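Local coordinates for protein gamma-D-glutamyl-L-lysine dipeptidyl-peptidase (Bacillus cereus ATCC 10987, PDB 3H41) that probably cleaves the gamma-D-glutamyl-L-lysine bond of cell-wall murein peptides as a cysteine peptidase of the NlpC/P60 family, releasing L-Ala-gamma-D-Glu, at residues Ile28-Pro31 against Ser32-Pro36; Val37-Trp40 against Lys41-Lys44; Val73-Gly77 against Asp78-Val82; Asp191-Asn194 against Thr195-Phe199. All coordinates share one frame; numbering follows the deposited sequence.

Contact 1 (Ile28-Pro31 against Ser32-Pro36); sequences IDVP and SATNP
Ser32 and Asp29 meet through a doubly used carbonyl oxygen. Backbone hydrogen bonds make the frame. Ser32 N donates to Asp29 O over 2.9 Å, with an angle at hydrogen of 142°. Ala33 N gives the straighter bond to Val30 O, 2.8 Å and 160°. Thr34 N reaches the same Val30 O only weakly.

One side-chain bond reinforces the turn. Ser32 OG donates to Asp29 O over 2.7 Å, lying in the carbonyl plane. Its first torsion of 78° sets OG between the backbone N and the carbonyl carbon, folded back over the turn. Asp29 O is thus gripped twice by one residue. Within 32-36, Thr34 OG1 donates to Pro36 O over 2.6 Å, bridging the cis peptide bond between Asn35 and Pro36.

The apolar part is slight. Thr34 CG2 comes 4.0 Å from Val30 CG1, the two side chains crossing at about a right angle.

The carboxylate of Asp29 turns elsewhere. It forms a salt bridge with Arg26 and accepts a hydrogen bond from the indole of Trp42. Gln104 NE2 binds the carbonyls of Ser32 and Thr34. The i to i+3 bonding is that of a short, weakly bonded helical turn, here coming after a 3-10 segment and followed by a loop that leads to helix 39-45.

Contact 2 (Val37-Trp40 against Lys41-Lys44); sequences VDLW and KWTK
Asp38 meets Lys41 at the start of a helix. Its CB lies 4.0 Å from Lys41 CB, and CG closes to 3.4 Å from that same carbon. OD1 accepts from Lys41 N over 3.0 Å. The bond is nearly straight at 171°, though the N-H comes from above the carboxylate plane. OD2 also rests against Lys41 CB. CG stands anti to the backbone N (chi1 -174°), which carries the carboxylate over the first helical turn.

This is an N-cap. Asp38 ends the loop and takes up a main-chain N-H that has no earlier helical carbonyl to bind. Its own carbonyl receives Trp42 N and opens the bonding ladder of helix 39-45.

The next carbonyl, Leu39 O, accepts both Thr43 N and Thr43 OG1, the hydroxyl at 2.9 Å and in the carbonyl plane. Leu39 and Trp42 lie side by side, with Leu39 CD2 3.9 Å from Trp42 CE3. Lys44 runs alongside Trp40 and brings CE to 3.8 Å from CE3 of the indole. Trp40 NE1 bonds outside the helix, to Glu141. The ring of Trp40 also meets that of Phe212.

Contact 3 (Val73-Gly77 against Asp78-Val82); sequences VDKKG and DWVKV
Asp74 and Lys81 face each other as a hydrogen-bonded antiparallel pair, with Lys81 N donating to Asp74 O over 2.9 Å. Their CB atoms are 3.8 Å apart. Next comes the non-hydrogen-bonded pair Lys75 and Val80, where Lys75 CB touches Val80 CG1 at 4.0 Å. Here CA-H groups meet carbonyls: Val80 CA lies against Asp74 O, and Lys75 CA against Trp79 O. The last pair, Lys76 and Trp79, exchanges two bonds. Lys76 N reaches Trp79 O over 2.8 Å, and Trp79 N reaches Lys76 O over 3.0 Å.

A type II' turn closes this pair, with Gly77 and Asp78 at its corners. Gly77 has a positive phi of 58°, which favours glycine. At the other end the pairing slips. Val73 N binds Lys81 O over 2.9 Å, and Asp74 N adds a weak bond to the same oxygen. Two residues thus face one, a classic beta bulge. Val73 CG2 lies along Lys81, 3.9 Å from its CG.

Further out, other bonds hold the side chains. Lys75 N holds the Asp74 carboxylate by donating to OD1 on its anti side, somewhat out of the carboxylate plane. The extended chain of Lys75 carries NZ away to a salt bridge with Glu102. The indole of Trp79 makes an edge-to-face stack with Trp19.

The hairpin joins strands 69-76 and 79-84 within the SH3-like domain. Strand 96-101 flanks 79-84 in the antiparallel sheet, with backbone bonds from Val80 to Met100 and Val82 to Gly98.

Contact 4 (Asp191-Asn194 against Thr195-Phe199); sequences DLIN and TGKMF
Regular i to i+4 bonds join Asp191-Asn194 to Thr195-Phe199: Gly196 N to Leu192 O at 3.0 Å, Lys197 N to Ile193 O at 2.8 Å, and Met198 N to Asn194 O, longer and more bent at 3.2 Å and 138°. Thr195 doubles the first rung. Its N and its OG1 both donate to Asp191 O, over 2.9 and 3.0 Å, and come from opposite faces of the carbonyl plane. OG1 sits beside its own backbone N (chi1 -67°), which turns it back toward the preceding turn. The hydroxyl also has a hydrogen bond with His227.

This is helix 189-197 of the NlpC/P60 catalytic domain. Leu192 packs on helix 218-225 and, with Ile193, on strand 267-275.

Lys197 runs alongside Ile193. Its CG rests 3.4 Å from Ile193 O, and its CE reaches Ile193 CG2 at 3.7 Å. The chain is fully extended beyond CG, and NZ bonds a tetraethylene glycol, probably from the crystallisation liquor. Asn194 OD1 lies across the same lysine, 4.1 Å from CD. Met198, present as selenomethionine, lays CG against Asn194 O. Past it, Phe199 N bonds Gly196 O, and the Phe199 ring stacks edge-to-face with Phe214 and Tyr144.

Overall arrangement
The four contacts follow one another along the chain. Contacts 1 and 2 are neighbours, with centres about 8 Å apart. They touch, among other places through Pro31 O and Asp38 N, a probable hydrogen bond, so helices 30-33 and 39-45 pack as neighbours. Contact 3 belongs to the SH3-like domain, its centre about 17 Å from that of contact 1, without touching it. Contact 4 lies in the NlpC/P60 domain, about 36 Å from contact 3 between centres and across the chain's centre. The side chain of Trp42 in contact 2 is about 11 Å from the bound alanine. The substrate site draws on both domains, with Glu61 and Tyr96 from one and Asp215 from the other.

Contact 1 (Ile28-Pro31 against Ser32-Pro36)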
# COMPACT_ATOMS: atom_id res chain seq x y z
N ILE A 28 1.71 -18.32 -13.15
CA ILE A 28 2.26 -16.96 -13.31
C ILE A 28 2.26 -16.17 -12.00
O ILE A 28 2.98 -15.21 -11.89
CB ILE A 28 1.48 -16.17 -14.40
CG1 ILE A 28 2.36 -15.05 -14.98
CG2 ILE A 28 0.10 -15.70 -13.88
CD1 ILE A 28 1.92 -14.63 -16.40
N ASP A 29 1.47 -16.57 -11.00
CA ASP A 29 1.43 -15.83 -9.74
C ASP A 29 2.47 -16.27 -8.70
O ASP A 29 2.59 -15.65 -7.63
CB ASP A 29 0.06 -15.91 -9.11
CG ASP A 29 -1.01 -15.44 -10.02
OD1 ASP A 29 -0.87 -14.29 -10.51
OD2 ASP A 29 -1.94 -16.24 -10.28
N VAL A 30 3.23 -17.30 -9.02
CA VAL A 30 4.18 -17.91 -8.10
C VAL A 30 5.16 -16.90 -7.54
O VAL A 30 5.38 -16.90 -6.33
CB VAL A 30 4.89 -19.15 -8.72
CG1 VAL A 30 6.13 -19.57 -7.90
CG2 VAL A 30 3.88 -20.32 -8.81
N PRO A 31 5.69 -15.97 -8.38
CA PRO A 31 6.65 -15.01 -7.81
C PRO A 31 6.06 -13.99 -6.79
O PRO A 31 6.82 -13.35 -6.05
CB PRO A 31 7.20 -14.28 -9.04
CG PRO A 31 6.80 -15.07 -10.23
CD PRO A 31 5.68 -15.96 -9.86
N SER A 32 4.75 -13.91 -6.71
CA SER A 32 4.11 -13.16 -5.63
C SER A 32 4.02 -13.94 -4.31
O SER A 32 3.77 -13.32 -3.24
CB SER A 32 2.70 -12.67 -6.05
OG SER A 32 1.76 -13.72 -6.00
N ALA A 33 4.17 -15.27 -4.37
CA ALA A 33 3.82 -16.14 -3.22
C ALA A 33 5.04 -16.75 -2.51
O ALA A 33 4.87 -17.40 -1.49
CB ALA A 33 2.88 -17.21 -3.67
N THR A 34 6.22 -16.54 -3.06
CA THR A 34 7.47 -17.07 -2.52
C THR A 34 8.04 -16.12 -1.46
O THR A 34 7.58 -14.98 -1.32
CB THR A 34 8.51 -17.26 -3.63
OG1 THR A 34 8.66 -16.02 -4.38
CG2 THR A 34 8.09 -18.41 -4.56
N ASN A 35 9.05 -16.59 -0.74
CA ASN A 35 9.81 -15.76 0.17
C ASN A 35 11.26 -16.01 -0.16
O ASN A 35 11.74 -17.08 0.09
CB ASN A 35 9.55 -16.12 1.63
CG ASN A 35 10.25 -15.17 2.58
OD1 ASN A 35 11.16 -14.47 2.18
ND2 ASN A 35 9.83 -15.13 3.83
N PRO A 36 11.95 -15.02 -0.76
CA PRO A 36 11.46 -13.69 -1.12
C PRO A 36 10.54 -13.66 -2.34
O PRO A 36 10.48 -14.61 -3.13
CB PRO A 36 12.74 -12.95 -1.48
CG PRO A 36 13.65 -14.02 -2.00
CD PRO A 36 13.33 -15.24 -1.21

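Contact 2 (Val37-Trp40 against Lys41-Lys44)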
# COMPACT_ATOMS: atom_id res chain seq x y z
N VAL A 37 9.80 -12.57 -2.46
CA VAL A 37 8.97 -12.31 -3.63
C VAL A 37 9.80 -11.74 -4.77
O VAL A 37 10.88 -11.22 -4.54
CB VAL A 37 7.82 -11.33 -3.30
CG1 VAL A 37 6.86 -11.94 -2.27
CG2 VAL A 37 8.30 -9.93 -2.84
N ASP A 38 9.26 -11.81 -6.00
CA ASP A 38 9.75 -10.96 -7.09
C ASP A 38 8.57 -10.30 -7.79
O ASP A 38 8.01 -10.85 -8.74
CB ASP A 38 10.62 -11.75 -8.06
CG ASP A 38 11.25 -10.87 -9.12
OD1 ASP A 38 10.86 -9.68 -9.33
OD2 ASP A 38 12.16 -11.38 -9.77
N LEU A 39 8.19 -9.14 -7.30
CA LEU A 39 6.96 -8.50 -7.74
C LEU A 39 7.08 -7.78 -9.08
O LEU A 39 6.06 -7.55 -9.74
CB LEU A 39 6.44 -7.54 -6.67
CG LEU A 39 6.01 -8.24 -5.36
CD1 LEU A 39 5.58 -7.28 -4.26
CD2 LEU A 39 4.91 -9.27 -5.62
N TRP A 40 8.29 -7.38 -9.47
CA TRP A 40 8.50 -6.89 -10.84
C TRP A 40 8.35 -8.04 -11.84
O TRP A 40 7.69 -7.90 -12.87
CB TRP A 40 9.84 -6.17 -11.03
CG TRP A 40 10.00 -4.90 -10.27
CD1 TRP A 40 11.00 -4.61 -9.42
CD2 TRP A 40 9.11 -3.74 -10.24
NE1 TRP A 40 10.85 -3.36 -8.90
CE2 TRP A 40 9.69 -2.81 -9.38
CE3 TRP A 40 7.91 -3.41 -10.88
CZ2 TRP A 40 9.11 -1.58 -9.11
CZ3 TRP A 40 7.34 -2.17 -10.64
CH2 TRP A 40 7.93 -1.28 -9.74
N LYS A 41 8.95 -9.19 -11.57
CA LYS A 41 8.68 -10.37 -12.38
C LYS A 41 7.20 -10.70 -12.45
O LYS A 41 6.68 -10.98 -13.53
CB LYS A 41 9.41 -11.60 -11.87
CG LYS A 41 9.20 -12.81 -12.77
CD LYS A 41 9.74 -14.11 -12.14
CE LYS A 41 11.06 -14.55 -12.72
NZ LYS A 41 11.19 -16.03 -12.56
N TRP A 42 6.50 -10.66 -11.32
CA TRP A 42 5.07 -10.97 -11.31
C TRP A 42 4.27 -10.05 -12.24
O TRP A 42 3.59 -10.52 -13.17
CB TRP A 42 4.52 -10.85 -9.92
CG TRP A 42 3.08 -11.20 -9.79
CD1 TRP A 42 2.46 -12.32 -10.30
CD2 TRP A 42 2.10 -10.51 -9.04
NE1 TRP A 42 1.14 -12.32 -9.94
CE2 TRP A 42 0.89 -11.23 -9.16
CE3 TRP A 42 2.10 -9.30 -8.32
CZ2 TRP A 42 -0.30 -10.80 -8.57
CZ3 TRP A 42 0.94 -8.88 -7.73
CH2 TRP A 42 -0.25 -9.62 -7.84
N THR A 43 4.37 -8.75 -12.02
CA THR A 43 3.54 -7.80 -12.77
C THR A 43 3.98 -7.65 -14.21
O THR A 43 3.15 -7.52 -15.13
CB THR A 43 3.52 -6.40 -12.10
OG1 THR A 43 4.85 -5.94 -11.89
CG2 THR A 43 2.77 -6.46 -10.79
N LYS A 44 5.29 -7.66 -14.45
CA LYS A 44 5.77 -7.40 -15.80
C LYS A 44 5.59 -8.62 -16.72
O LYS A 44 5.56 -8.46 -17.92
CB LYS A 44 7.23 -6.90 -15.77
CG LYS A 44 7.30 -5.51 -15.14
CD LYS A 44 8.64 -4.78 -15.27
CE LYS A 44 8.59 -3.37 -14.58
NZ LYS A 44 7.31 -2.53 -14.75

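Contact 3 (Val73-Gly77 against Asp78-Val82)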
# COMPACT_ATOMS: atom_id res chain seq x y z
N VAL A 73 -5.66 -15.77 11.97
CA VAL A 73 -6.97 -16.26 12.42
C VAL A 73 -7.40 -17.66 11.93
O VAL A 73 -8.33 -18.25 12.49
CB VAL A 73 -8.09 -15.24 12.08
CG1 VAL A 73 -7.85 -13.88 12.82
CG2 VAL A 73 -8.24 -15.05 10.58
N ASP A 74 -6.76 -18.20 10.89
CA ASP A 74 -7.12 -19.52 10.36
C ASP A 74 -5.94 -20.04 9.59
O ASP A 74 -5.04 -19.25 9.25
CB ASP A 74 -8.35 -19.43 9.44
CG ASP A 74 -9.13 -20.76 9.33
OD1 ASP A 74 -8.65 -21.82 9.78
OD2 ASP A 74 -10.24 -20.71 8.76
N LYS A 75 -5.90 -21.35 9.36
CA LYS A 75 -4.82 -22.00 8.62
C LYS A 75 -5.39 -23.17 7.84
O LYS A 75 -6.10 -24.00 8.41
CB LYS A 75 -3.70 -22.51 9.54
CG LYS A 75 -2.63 -23.35 8.84
CD LYS A 75 -1.40 -23.57 9.73
CE LYS A 75 -0.44 -24.60 9.14
NZ LYS A 75 0.93 -24.44 9.68
N LYS A 76 -5.13 -23.21 6.54
CA LYS A 76 -5.52 -24.32 5.70
C LYS A 76 -4.30 -24.73 4.89
O LYS A 76 -3.86 -24.01 3.99
CB LYS A 76 -6.64 -23.94 4.74
CG LYS A 76 -7.90 -23.39 5.35
CD LYS A 76 -8.83 -24.46 5.84
CE LYS A 76 -10.25 -23.92 6.06
NZ LYS A 76 -10.78 -24.45 7.35
N GLY A 77 -3.72 -25.87 5.22
CA GLY A 77 -2.49 -26.31 4.58
C GLY A 77 -1.36 -25.31 4.76
O GLY A 77 -1.08 -24.89 5.87
N ASP A 78 -0.74 -24.91 3.65
CA ASP A 78 0.36 -23.93 3.65
C ASP A 78 -0.13 -22.46 3.73
O ASP A 78 0.69 -21.54 3.78
CB ASP A 78 1.20 -24.09 2.38
CG ASP A 78 1.92 -25.43 2.31
OD1 ASP A 78 2.38 -25.94 3.35
OD2 ASP A 78 2.06 -25.97 1.20
N TRP A 79 -1.44 -22.25 3.73
CA TRP A 79 -2.02 -20.91 3.74
C TRP A 79 -2.61 -20.52 5.08
O TRP A 79 -3.18 -21.35 5.78
CB TRP A 79 -3.10 -20.82 2.67
CG TRP A 79 -2.55 -20.89 1.29
CD1 TRP A 79 -2.12 -22.01 0.65
CD2 TRP A 79 -2.32 -19.79 0.37
NE1 TRP A 79 -1.69 -21.70 -0.63
CE2 TRP A 79 -1.78 -20.34 -0.81
CE3 TRP A 79 -2.54 -18.42 0.43
CZ2 TRP A 79 -1.45 -19.55 -1.92
CZ3 TRP A 79 -2.23 -17.65 -0.66
CH2 TRP A 79 -1.68 -18.22 -1.82
N VAL A 80 -2.46 -19.24 5.44
CA VAL A 80 -3.12 -18.67 6.61
C VAL A 80 -4.05 -17.55 6.21
O VAL A 80 -3.81 -16.86 5.22
CB VAL A 80 -2.11 -18.13 7.67
CG1 VAL A 80 -1.53 -19.31 8.46
CG2 VAL A 80 -0.97 -17.27 7.04
N LYS A 81 -5.09 -17.36 7.02
CA LYS A 81 -5.95 -16.22 6.91
C LYS A 81 -5.49 -15.28 7.99
O LYS A 81 -5.20 -15.73 9.11
CB LYS A 81 -7.42 -16.61 7.08
CG LYS A 81 -8.36 -15.47 6.71
CD LYS A 81 -9.82 -15.82 6.93
CE LYS A 81 -10.66 -14.60 6.61
NZ LYS A 81 -12.09 -14.85 6.89
N VAL A 82 -5.34 -14.00 7.62
CA VAL A 82 -4.78 -12.95 8.50
C VAL A 82 -5.63 -11.71 8.44
O VAL A 82 -6.42 -11.53 7.50
CB VAL A 82 -3.28 -12.64 8.16
CG1 VAL A 82 -2.45 -13.90 8.11
CG2 VAL A 82 -3.10 -11.89 6.82

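Contact 4 (Asp191-Asn194 against Thr195-Phe199)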
# COMPACT_ATOMS: atom_id res chain seq x y z
N ASP A 191 2.43 18.28 -0.34
CA ASP A 191 3.24 17.11 0.06
C ASP A 191 2.62 15.80 -0.47
O ASP A 191 3.32 14.92 -0.96
CB ASP A 191 3.35 16.98 1.57
CG ASP A 191 3.90 18.26 2.27
OD1 ASP A 191 4.48 19.11 1.61
OD2 ASP A 191 3.73 18.36 3.50
N LEU A 192 1.30 15.68 -0.31
CA LEU A 192 0.54 14.53 -0.81
C LEU A 192 0.64 14.41 -2.33
O LEU A 192 0.86 13.33 -2.86
CB LEU A 192 -0.93 14.63 -0.42
CG LEU A 192 -1.32 14.74 1.07
CD1 LEU A 192 -2.80 14.95 1.16
CD2 LEU A 192 -0.91 13.53 1.90
N ILE A 193 0.54 15.55 -3.01
CA ILE A 193 0.56 15.59 -4.44
C ILE A 193 1.95 15.18 -4.93
O ILE A 193 2.08 14.35 -5.83
CB ILE A 193 0.12 16.99 -4.98
CG1 ILE A 193 -1.36 17.21 -4.61
CG2 ILE A 193 0.38 17.10 -6.48
CD1 ILE A 193 -1.93 18.59 -4.89
N ASN A 194 2.96 15.72 -4.27
CA ASN A 194 4.32 15.46 -4.64
C ASN A 194 4.63 14.00 -4.43
O ASN A 194 5.32 13.37 -5.27
CB ASN A 194 5.28 16.41 -3.88
CG ASN A 194 5.34 17.77 -4.53
OD1 ASN A 194 5.19 17.88 -5.75
ND2 ASN A 194 5.46 18.82 -3.72
N THR A 195 4.07 13.44 -3.36
CA THR A 195 4.19 12.00 -3.11
C THR A 195 3.62 11.18 -4.26
O THR A 195 4.28 10.33 -4.82
CB THR A 195 3.57 11.59 -1.75
OG1 THR A 195 4.35 12.15 -0.68
CG2 THR A 195 3.55 10.05 -1.61
N GLY A 196 2.38 11.47 -4.64
CA GLY A 196 1.75 10.81 -5.77
C GLY A 196 2.51 10.92 -7.04
O GLY A 196 2.66 9.92 -7.77
N LYS A 197 3.00 12.12 -7.34
CA LYS A 197 3.81 12.36 -8.54
C LYS A 197 5.04 11.51 -8.68
O LYS A 197 5.44 11.21 -9.83
CB LYS A 197 4.17 13.85 -8.72
CG LYS A 197 2.98 14.76 -9.04
CD LYS A 197 3.40 16.23 -9.11
CE LYS A 197 2.30 17.16 -9.60
NZ LYS A 197 2.76 18.62 -9.67
N MSE A 198 5.63 11.08 -7.55
CA MSE A 198 6.78 10.19 -7.63
C MSE A 198 6.47 8.91 -8.39
O MSE A 198 7.39 8.29 -8.95
CB MSE A 198 7.31 9.83 -6.24
CG MSE A 198 7.76 11.05 -5.39
SE MSE A 198 8.85 10.33 -3.89
CE MSE A 198 7.66 9.02 -3.24
N PHE A 199 5.20 8.50 -8.40
CA PHE A 199 4.81 7.22 -8.97
C PHE A 199 4.28 7.30 -10.39
O PHE A 199 3.84 6.29 -10.90
CB PHE A 199 3.75 6.56 -8.09
CG PHE A 199 4.22 6.26 -6.68
CD1 PHE A 199 4.94 5.12 -6.41
CD2 PHE A 199 3.95 7.12 -5.66
CE1 PHE A 199 5.37 4.82 -5.13
CE2 PHE A 199 4.42 6.84 -4.35
CZ PHE A 199 5.09 5.69 -4.09